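Local coordinates for protein metallo-beta-lactamase (Serratia marcescens, PDB 5AYA) that hydrolyses the beta-lactam ring of antibiotics, probably through its two bound zinc ions, and here carries captopril in its active site, at residues V142-T147 with I155-Q160; S70-E75 with F172-T177; G16-V21 with V29-P34. All blocks are in the same frame, centred on the assembly; numbering follows the deposited sequence.

Contact 1: residues V142-T147 with I155-Q160. With NA (sodium ion), chain D.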
loop_
_atom_site.group_PDB
_atom_site.type_symbol
_atom_site.label_atom_id
_atom_site.label_comp_id
_atom_site.label_asym_id
_atom_site.label_seq_id
_atom_site.Cartn_x
_atom_site.Cartn_y
_atom_site.Cartn_z
ATOM N N VAL A 142 6.942 -0.811 12.142
ATOM C CA VAL A 142 5.779 -0.657 11.279
ATOM C C VAL A 142 4.656 -1.516 11.862
ATOM O O VAL A 142 4.853 -2.700 12.137
ATOM C CB VAL A 142 6.074 -1.123 9.828
ATOM C CG1 VAL A 142 4.895 -0.853 8.911
ATOM C CG2 VAL A 142 7.297 -0.427 9.272
ATOM N N LYS A 143 3.483 -0.910 12.017
ATOM C CA LYS A 143 2.311 -1.573 12.570
ATOM C C LYS A 143 1.327 -1.909 11.458
ATOM O O LYS A 143 0.952 -1.057 10.647
ATOM C CB LYS A 143 1.647 -0.696 13.649
ATOM C CG LYS A 143 0.601 -1.444 14.468
ATOM C CD LYS A 143 -0.067 -0.530 15.468
ATOM C CE LYS A 143 -1.050 -1.278 16.338
ATOM N NZ LYS A 143 -1.428 -0.418 17.495
ATOM N N ALA A 144 0.960 -3.184 11.402
ATOM C CA ALA A 144 -0.164 -3.640 10.605
ATOM C C ALA A 144 -1.516 -3.298 11.225
ATOM O O ALA A 144 -1.790 -3.646 12.381
ATOM C CB ALA A 144 -0.072 -5.132 10.392
ATOM N N HIS A 145 -2.406 -2.800 10.369
ATOM C CA HIS A 145 -3.817 -2.601 10.690
ATOM C C HIS A 145 -4.644 -3.345 9.647
ATOM O O HIS A 145 -4.456 -3.117 8.449
ATOM C CB HIS A 145 -4.152 -1.107 10.650
ATOM C CG HIS A 145 -3.307 -0.268 11.563
ATOM N ND1 HIS A 145 -3.696 0.074 12.840
ATOM C CD2 HIS A 145 -2.102 0.316 11.370
ATOM C CE1 HIS A 145 -2.758 0.811 13.403
ATOM N NE2 HIS A 145 -1.770 0.956 12.540
ATOM N N ALA A 146 -5.477 -4.305 10.072
ATOM C CA ALA A 146 -6.417 -4.963 9.147
ATOM C C ALA A 146 -7.435 -3.965 8.605
ATOM O O ALA A 146 -8.157 -3.298 9.372
ATOM C CB ALA A 146 -7.141 -6.135 9.816
ATOM N N THR A 147 -7.464 -3.829 7.284
ATOM C CA THR A 147 -8.445 -2.977 6.651
ATOM C C THR A 147 -9.037 -3.763 5.489
ATOM O O THR A 147 -8.785 -3.447 4.325
ATOM C CB THR A 147 -7.861 -1.641 6.159
ATOM O OG1 THR A 147 -6.736 -1.876 5.302
ATOM C CG2 THR A 147 -7.464 -0.729 7.350
ATOM N N ILE A 155 -4.212 -4.782 4.247
ATOM C CA ILE A 155 -3.516 -4.175 5.405
ATOM C C ILE A 155 -3.139 -2.717 5.124
ATOM O O ILE A 155 -2.602 -2.382 4.052
ATOM C CB ILE A 155 -2.259 -4.992 5.826
ATOM C CG1 ILE A 155 -2.622 -6.428 6.222
ATOM C CG2 ILE A 155 -1.509 -4.318 6.974
ATOM C CD1 ILE A 155 -3.115 -6.605 7.637
ATOM N N THR A 156 -3.464 -1.845 6.077
ATOM C CA THR A 156 -2.899 -0.502 6.141
ATOM C C THR A 156 -1.724 -0.439 7.153
ATOM O O THR A 156 -1.807 -0.969 8.263
ATOM C CB THR A 156 -3.962 0.557 6.477
ATOM O OG1 THR A 156 -4.929 0.641 5.420
ATOM C CG2 THR A 156 -3.323 1.916 6.650
ATOM N N TRP A 157 -0.615 0.154 6.715
ATOM C CA TRP A 157 0.663 0.091 7.429
ATOM C C TRP A 157 1.012 1.478 7.973
ATOM O O TRP A 157 0.893 2.469 7.251
ATOM C CB TRP A 157 1.744 -0.399 6.475
ATOM C CG TRP A 157 1.505 -1.808 5.877
ATOM C CD1 TRP A 157 0.999 -2.088 4.646
ATOM C CD2 TRP A 157 1.855 -3.080 6.454
ATOM N NE1 TRP A 157 0.996 -3.443 4.426
ATOM C CE2 TRP A 157 1.521 -4.074 5.517
ATOM C CE3 TRP A 157 2.436 -3.475 7.663
ATOM C CZ2 TRP A 157 1.730 -5.426 5.755
ATOM C CZ3 TRP A 157 2.633 -4.817 7.895
ATOM C CH2 TRP A 157 2.307 -5.774 6.934
ATOM N N THR A 158 1.463 1.539 9.237
ATOM C CA THR A 158 1.796 2.805 9.897
ATOM C C THR A 158 3.164 2.786 10.578
ATOM O O THR A 158 3.630 1.748 11.057
ATOM C CB THR A 158 0.761 3.169 10.996
ATOM O OG1 THR A 158 0.699 2.137 11.997
ATOM C CG2 THR A 158 -0.624 3.388 10.409
ATOM N N TRP A 159 3.714 3.980 10.741
ATOM C CA TRP A 159 5.021 4.173 11.347
ATOM C C TRP A 159 5.268 5.669 11.570
ATOM O O TRP A 159 4.407 6.497 11.268
ATOM C CB TRP A 159 6.108 3.562 10.465
ATOM C CG TRP A 159 6.280 4.250 9.146
ATOM C CD1 TRP A 159 7.123 5.285 8.863
ATOM C CD2 TRP A 159 5.732 3.834 7.891
ATOM N NE1 TRP A 159 7.018 5.636 7.550
ATOM C CE2 TRP A 159 6.148 4.777 6.928
ATOM C CE3 TRP A 159 4.863 2.810 7.502
ATOM C CZ2 TRP A 159 5.784 4.680 5.591
ATOM C CZ3 TRP A 159 4.435 2.767 6.189
ATOM C CH2 TRP A 159 4.932 3.667 5.239
ATOM N N GLN A 160 6.465 6.000 12.041
ATOM C CA GLN A 160 6.842 7.353 12.361
ATOM C C GLN A 160 8.154 7.684 11.664
ATOM O O GLN A 160 9.022 6.828 11.560
ATOM C CB GLN A 160 6.980 7.450 13.885
ATOM C CG GLN A 160 7.569 8.739 14.412
ATOM C CD GLN A 160 7.623 8.757 15.933
ATOM O OE1 GLN A 160 6.647 9.132 16.589
ATOM N NE2 GLN A 160 8.772 8.362 16.501
HETATM NA NA NA D . 11.053 5.375 10.778
HETATM O O HOH W 1 9.860 3.291 11.975
#
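Thr-158 OG1 lies 2.8 Å from His-145 NE2 in a hydrogen bond that either group could donate, with the hydroxyl in the plane of the imidazole at its edge. Turning CG away from the carbonyl carbon (chi1 -57°) swings the His-145 ring along the strand to a residue two places beyond its own partner, Thr-156. Alongside, the backbones pair both ways: His-145 N donates to Thr-156 O at 2.9 Å and Thr-156 N returns a bond to His-145 O; Lys-143 and Thr-158 pair likewise. The strands form an antiparallel hairpin within one of the two sheets of the metallo-beta-lactamase alpha-beta/beta-alpha sandwich. His-145, Thr-156 and Thr-158 lie on one face of the hairpin; Ala-144, Ile-155 and Trp-157 make the other, an apolar one. There the small Ala-144 suits a place beside a large indole, its CB lying 3.7 Å from Trp-157 CZ3, while Ile-155 CG2 rests over the centre of that ring. Val-142 CG1 lies between two indoles, 3.8 Å from Trp-157 CE3 and 3.9 Å from Trp-159 CE3. At the hairpin end nearest the zinc site, Thr-147 OG1 shares a hydrogen bond of 3.1 Å with Thr-156 OG1, which also accepts the backbone N-H of Asp-174.

Contact 2: residues S70-E75 with F172-T177. With ZN (zinc ion), chain B; NA (sodium ion), chain E; X8Z (L-captopril), chain H.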
loop_
_atom_site.group_PDB
_atom_site.type_symbol
_atom_site.label_atom_id
_atom_site.label_comp_id
_atom_site.label_asym_id
_atom_site.label_seq_id
_atom_site.Cartn_x
_atom_site.Cartn_y
_atom_site.Cartn_z
ATOM N N SER A 70 2.932 -5.977 1.911
ATOM C CA SER A 70 1.850 -5.823 0.943
ATOM C C SER A 70 0.625 -5.142 1.549
ATOM O O SER A 70 0.211 -5.498 2.648
ATOM C CB SER A 70 1.445 -7.170 0.324
ATOM O OG SER A 70 0.189 -7.046 -0.349
ATOM N N THR A 71 0.007 -4.215 0.815
ATOM C CA THR A 71 -1.307 -3.675 1.208
ATOM C C THR A 71 -2.377 -4.699 0.855
ATOM O O THR A 71 -2.974 -5.333 1.754
ATOM C CB THR A 71 -1.625 -2.330 0.519
ATOM O OG1 THR A 71 -1.457 -2.443 -0.894
ATOM C CG2 THR A 71 -0.735 -1.164 1.055
ATOM N N HIS A 72 -2.550 -4.939 -0.451
ATOM C CA HIS A 72 -3.403 -6.049 -0.903
ATOM C C HIS A 72 -3.000 -6.670 -2.249
ATOM O O HIS A 72 -2.246 -6.073 -3.033
ATOM C CB HIS A 72 -4.852 -5.582 -0.969
ATOM C CG HIS A 72 -5.139 -4.674 -2.113
ATOM N ND1 HIS A 72 -5.081 -3.299 -2.008
ATOM C CD2 HIS A 72 -5.472 -4.944 -3.396
ATOM C CE1 HIS A 72 -5.306 -2.767 -3.195
ATOM N NE2 HIS A 72 -5.584 -3.743 -4.043
ATOM N N SER A 73 -3.618 -7.814 -2.560
ATOM C CA SER A 73 -3.071 -8.779 -3.520
ATOM C C SER A 73 -3.769 -8.682 -4.864
ATOM O O SER A 73 -4.248 -9.682 -5.397
ATOM C CB SER A 73 -3.204 -10.207 -2.977
ATOM O OG SER A 73 -4.507 -10.436 -2.470
ATOM N N HIS A 74 -3.905 -7.466 -5.370
ATOM C CA HIS A 74 -4.201 -7.257 -6.775
ATOM C C HIS A 74 -2.926 -6.954 -7.517
ATOM O O HIS A 74 -1.983 -6.409 -6.934
ATOM C CB HIS A 74 -5.163 -6.110 -6.962
ATOM C CG HIS A 74 -6.528 -6.411 -6.469
ATOM N ND1 HIS A 74 -7.505 -5.454 -6.364
ATOM C CD2 HIS A 74 -7.096 -7.579 -6.086
ATOM C CE1 HIS A 74 -8.608 -6.006 -5.889
ATOM N NE2 HIS A 74 -8.389 -7.300 -5.724
ATOM N N GLU A 75 -2.924 -7.315 -8.799
ATOM C CA GLU A 75 -1.732 -7.316 -9.654
ATOM C C GLU A 75 -0.955 -5.981 -9.642
ATOM O O GLU A 75 0.285 -5.968 -9.567
ATOM C CB GLU A 75 -2.133 -7.687 -11.087
ATOM C CG GLU A 75 -3.133 -6.731 -11.741
ATOM C CD GLU A 75 -3.616 -7.193 -13.117
ATOM O OE1 GLU A 75 -2.978 -8.091 -13.723
ATOM O OE2 GLU A 75 -4.616 -6.621 -13.618
ATOM N N PHE A 172 0.458 4.376 5.221
ATOM C CA PHE A 172 0.318 3.898 3.842
ATOM C C PHE A 172 -1.024 3.209 3.722
ATOM O O PHE A 172 -1.226 2.155 4.294
ATOM C CB PHE A 172 1.460 2.947 3.486
ATOM C CG PHE A 172 1.624 2.704 2.020
ATOM C CD1 PHE A 172 0.727 1.870 1.330
ATOM C CD2 PHE A 172 2.730 3.176 1.345
ATOM C CE1 PHE A 172 0.907 1.585 -0.018
ATOM C CE2 PHE A 172 2.935 2.869 0.005
ATOM C CZ PHE A 172 2.026 2.066 -0.679
ATOM N N ALA A 173 -1.985 3.904 3.129
ATOM C CA ALA A 173 -3.387 3.522 3.208
ATOM C C ALA A 173 -3.727 2.561 2.091
ATOM O O ALA A 173 -3.518 2.862 0.914
ATOM C CB ALA A 173 -4.286 4.750 3.115
ATOM N N ASP A 174 -4.245 1.400 2.477
ATOM C CA ASP A 174 -4.762 0.423 1.523
ATOM C C ASP A 174 -5.994 0.985 0.837
ATOM O O ASP A 174 -6.608 1.918 1.339
ATOM C CB ASP A 174 -5.120 -0.877 2.241
ATOM C CG ASP A 174 -5.199 -2.080 1.290
ATOM O OD1 ASP A 174 -4.759 -1.968 0.129
ATOM O OD2 ASP A 174 -5.785 -3.097 1.687
ATOM N N SER A 175 -6.349 0.416 -0.317
ATOM C CA SER A 175 -7.573 0.815 -1.023
ATOM C C SER A 175 -8.786 0.399 -0.224
ATOM O O SER A 175 -8.871 -0.732 0.270
ATOM C CB SER A 175 -7.641 0.210 -2.446
ATOM O OG SER A 175 -6.386 0.286 -3.096
ATOM N N LEU A 176 -9.748 1.311 -0.154
ATOM C CA LEU A 176 -11.019 1.099 0.538
ATOM C C LEU A 176 -12.207 1.168 -0.441
ATOM O O LEU A 176 -13.362 1.354 -0.022
ATOM C CB LEU A 176 -11.177 2.172 1.621
ATOM C CG LEU A 176 -10.035 2.245 2.666
ATOM C CD1 LEU A 176 -10.250 3.451 3.577
ATOM C CD2 LEU A 176 -9.947 0.950 3.460
ATOM N N THR A 177 -11.931 0.858 -1.701
ATOM C CA THR A 177 -12.894 1.021 -2.790
ATOM C C THR A 177 -13.708 -0.260 -3.036
ATOM O O THR A 177 -13.148 -1.358 -3.175
ATOM C CB THR A 177 -12.201 1.501 -4.088
ATOM O OG1 THR A 177 -11.008 0.745 -4.355
ATOM C CG2 THR A 177 -11.851 2.967 -3.964
HETATM ZN ZN ZN B . -7.129 -3.543 -5.526
HETATM NA NA NA E . -1.905 -7.480 3.029
HETATM O O1 X8Z H . -9.064 1.863 -6.074
HETATM C C4 X8Z H . -8.647 1.766 -7.226
HETATM C C2 X8Z H . -8.243 0.412 -7.751
HETATM C C1 X8Z H . -7.817 -0.415 -6.559
HETATM S S X8Z H . -6.927 -1.894 -7.051
HETATM C C3 X8Z H . -9.345 -0.272 -8.567
HETATM N N X8Z H . -8.460 2.802 -8.059
HETATM C C8 X8Z H . -8.630 4.191 -7.619
HETATM C C9 X8Z H . -10.013 4.495 -7.161
HETATM O O3 X8Z H . -11.032 3.931 -7.800
HETATM O O2 X8Z H . -10.213 5.305 -6.266
HETATM C C5 X8Z H . -8.051 2.715 -9.468
HETATM C C6 X8Z H . -7.893 4.148 -9.961
HETATM C C7 X8Z H . -8.340 5.063 -8.837
HETATM O O HOH W 2 -1.947 -8.627 0.393
#
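His-72 CB sits near the Asp-174 carboxylate, and the imidazole beyond it joins the zinc site to the loop that follows strand 166-173. His-72, His-74, Asp-76 and His-77 make up the HXHXDH zinc-binding motif of the metallo-beta-lactamase superfamily. With CG placed between the backbone N and the carbonyl carbon (chi1 73°), the ring leans toward Asp-174, and CG already lies 3.5 Å from OD1. The next atom, His-72 ND1, donates a hydrogen bond to Asp-174 OD1, short at 2.5 Å and almost straight (174°). The oxygen receives it with its syn lone pair and lies close to the ring plane, although the carboxylate itself is turned 38° from the imidazole. A weak bond from Ser-175 N also reaches OD1 and helps to hold that oxygen. Further round the ring, CE1 has Ser-175 OG at its edge, 3.2 Å away. The tip, NE2, binds zinc at 2.2 Å, and His-74 ND1, His-150 and the captopril sulfur complete the coordination. Histidine suits this place because its two nitrogens point different ways, so that one bond to a carboxylate fixes the rotation while the other nitrogen faces the metal. Behind the site, Thr-71 packs its methyl CG2 on Phe-172 CE1 at 3.4 Å, while its hydroxyl turns to Asp-41. Its carbonyl joins those of Ser-70 and Gly-153 around a sodium ion. At the far end, Thr-177 OG1 donates to captopril O1 over 2.8 Å.

Contact 3: residues G16-V21 with V29-P34. With NA (sodium ion), chain D.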
loop_
_atom_site.group_PDB
_atom_site.type_symbol
_atom_site.label_atom_id
_atom_site.label_comp_id
_atom_site.label_asym_id
_atom_site.label_seq_id
_atom_site.Cartn_x
_atom_site.Cartn_y
_atom_site.Cartn_z
ATOM N N GLY A 16 11.565 12.600 6.086
ATOM C CA GLY A 16 12.556 11.896 6.902
ATOM C C GLY A 16 13.114 10.730 6.120
ATOM O O GLY A 16 13.659 10.923 5.034
ATOM N N ASN A 17 12.953 9.527 6.682
ATOM C CA ASN A 17 13.408 8.257 6.079
ATOM C C ASN A 17 12.291 7.557 5.270
ATOM O O ASN A 17 12.472 6.455 4.749
ATOM C CB ASN A 17 14.028 7.329 7.152
ATOM C CG ASN A 17 13.018 6.838 8.196
ATOM O OD1 ASN A 17 13.116 5.708 8.711
ATOM N ND2 ASN A 17 12.077 7.686 8.539
ATOM N N THR A 18 11.186 8.265 5.051
ATOM C CA THR A 18 10.108 7.798 4.149
ATOM C C THR A 18 10.291 8.339 2.730
ATOM O O THR A 18 10.262 9.557 2.496
ATOM C CB THR A 18 8.711 8.213 4.657
ATOM O OG1 THR A 18 8.461 7.623 5.938
ATOM C CG2 THR A 18 7.628 7.736 3.693
ATOM N N HIS A 19 10.469 7.428 1.777
ATOM C CA HIS A 19 10.801 7.805 0.395
ATOM C C HIS A 19 9.844 7.120 -0.554
ATOM O O HIS A 19 9.533 5.949 -0.383
ATOM C CB HIS A 19 12.215 7.361 -0.016
ATOM C CG HIS A 19 13.262 7.630 1.000
ATOM N ND1 HIS A 19 13.789 8.889 1.210
ATOM C CD2 HIS A 19 13.830 6.823 1.925
ATOM C CE1 HIS A 19 14.681 8.829 2.181
ATOM N NE2 HIS A 19 14.729 7.585 2.628
ATOM N N TYR A 20 9.467 7.827 -1.613
ATOM C CA TYR A 20 8.654 7.251 -2.677
ATOM C C TYR A 20 9.577 6.606 -3.713
ATOM O O TYR A 20 10.536 7.238 -4.173
ATOM C CB TYR A 20 7.794 8.340 -3.311
ATOM C CG TYR A 20 6.709 7.838 -4.248
ATOM C CD1 TYR A 20 7.020 7.427 -5.542
ATOM C CD2 TYR A 20 5.378 7.815 -3.853
ATOM C CE1 TYR A 20 6.037 6.975 -6.402
ATOM C CE2 TYR A 20 4.394 7.327 -4.692
ATOM C CZ TYR A 20 4.730 6.938 -5.982
ATOM O OH TYR A 20 3.757 6.508 -6.852
ATOM N N VAL A 21 9.341 5.325 -3.995
ATOM C CA VAL A 21 10.168 4.563 -4.935
ATOM C C VAL A 21 9.323 3.747 -5.919
ATOM O O VAL A 21 9.820 2.817 -6.544
ATOM C CB VAL A 21 11.151 3.636 -4.218
ATOM C CG1 VAL A 21 12.171 4.449 -3.432
ATOM C CG2 VAL A 21 10.421 2.616 -3.338
ATOM N N VAL A 29 6.850 2.647 -1.230
ATOM C CA VAL A 29 7.550 3.483 -0.304
ATOM C C VAL A 29 8.637 2.647 0.250
ATOM O O VAL A 29 8.402 1.484 0.570
ATOM C CB VAL A 29 6.625 3.918 0.829
ATOM C CG1 VAL A 29 7.433 4.240 2.083
ATOM C CG2 VAL A 29 5.753 5.066 0.362
ATOM N N LEU A 30 9.825 3.242 0.331
ATOM C CA LEU A 30 10.935 2.676 1.061
ATOM C C LEU A 30 11.132 3.411 2.378
ATOM O O LEU A 30 11.047 4.631 2.451
ATOM C CB LEU A 30 12.205 2.737 0.219
ATOM C CG LEU A 30 13.394 1.956 0.793
ATOM C CD1 LEU A 30 13.350 0.514 0.320
ATOM C CD2 LEU A 30 14.702 2.612 0.366
ATOM N N LEU A 31 11.238 2.641 3.442
ATOM C CA LEU A 31 11.465 3.190 4.746
ATOM C C LEU A 31 12.849 2.746 5.129
ATOM O O LEU A 31 13.110 1.561 5.334
ATOM C CB LEU A 31 10.396 2.687 5.711
ATOM C CG LEU A 31 10.390 3.238 7.134
ATOM C CD1 LEU A 31 9.990 4.697 7.141
ATOM C CD2 LEU A 31 9.434 2.376 7.963
ATOM N N SER A 32 13.774 3.693 5.136
ATOM C CA SER A 32 15.194 3.357 5.155
ATOM C C SER A 32 15.796 3.474 6.551
ATOM O O SER A 32 15.355 4.291 7.369
ATOM C CB SER A 32 15.928 4.275 4.184
ATOM O OG SER A 32 15.932 5.599 4.671
ATOM N N SER A 33 16.785 2.631 6.846
ATOM C CA SER A 33 17.612 2.779 8.035
ATOM C C SER A 33 18.990 2.217 7.727
ATOM O O SER A 33 19.123 1.380 6.836
ATOM C CB SER A 33 17.010 2.010 9.221
ATOM O OG SER A 33 17.494 0.670 9.259
ATOM N N PRO A 34 20.000 2.602 8.520
ATOM C CA PRO A 34 21.337 1.976 8.503
ATOM C C PRO A 34 21.322 0.476 8.727
ATOM O O PRO A 34 22.338 -0.169 8.513
ATOM C CB PRO A 34 22.042 2.628 9.688
ATOM C CG PRO A 34 21.335 3.926 9.883
ATOM C CD PRO A 34 19.902 3.648 9.556
HETATM NA NA NA D . 11.053 5.375 10.778
HETATM O O HOH W 1 9.860 3.291 11.975
#
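Val-29, Leu-30 and Asn-17 have the most surface covered where segment 16-21 meets segment 29-34, and each is held differently. Val-29, paired with Tyr-20, sets CG1 beside the methyl CG2 of Thr-18 at 3.9 Å; a branched residue with its bulk close to the backbone fits well in such a strand. Leu-30 is gripped through its main chain: its N donates to His-19 O at 2.8 Å and its O accepts from His-19 N at 2.9 Å. Both methyls of Val-21 face its CB, CG2 at 4.0 Å. This is an antiparallel hairpin near the outer edge of the N-terminal sheet, with strand 12-15 beyond it. Asn-17 closes the open end. Its backbone O receives Ser-32 N at 3.1 Å, and CG, lodged between the backbone N and the carbonyl carbon (chi1 66°), carries the amide toward Ser-32 and the ion. Asn-17 OD1 binds a sodium ion at 2.9 Å, which Gln-160 O also reaches. On the face of His-19 and Leu-30, His-19 NE2 and Ser-32 OG share a hydrogen bond of 3.1 Å at the ring edge, while ND1 is engaged by Thr-13 OG1. Asn-17 OD1 and Ser-32 O are both acceptors, 3.0 Å apart with no hydrogen bond between them; the bond of OD1 to sodium is consistent with the oxygen, rather than the NH2, being turned this way.

Overall arrangement
Contacts 1 and 3 are hairpins from the two sheets of the sandwich, meeting face to face: Trp-159 NE1 probably bonds Thr-18 OG1 at 2.9 Å, and one sodium ion and one water belong to both. Their centres are about 15 Å apart. Contact 2, about 11 Å from contact 1 between centres, encloses it in the chain and shares its sheet through strand 166-173, where Phe-172 N probably bonds Trp-157 O at 2.8 Å; segment 70-75 leaves strand 65-69 of the other sheet. Contacts 2 and 3 touch through Phe-172 CE2 and Val-29 CG2 at 3.6 Å. Only contact 2 holds zinc and captopril; the side chain of Thr-147 is about 11 Å from a zinc ion.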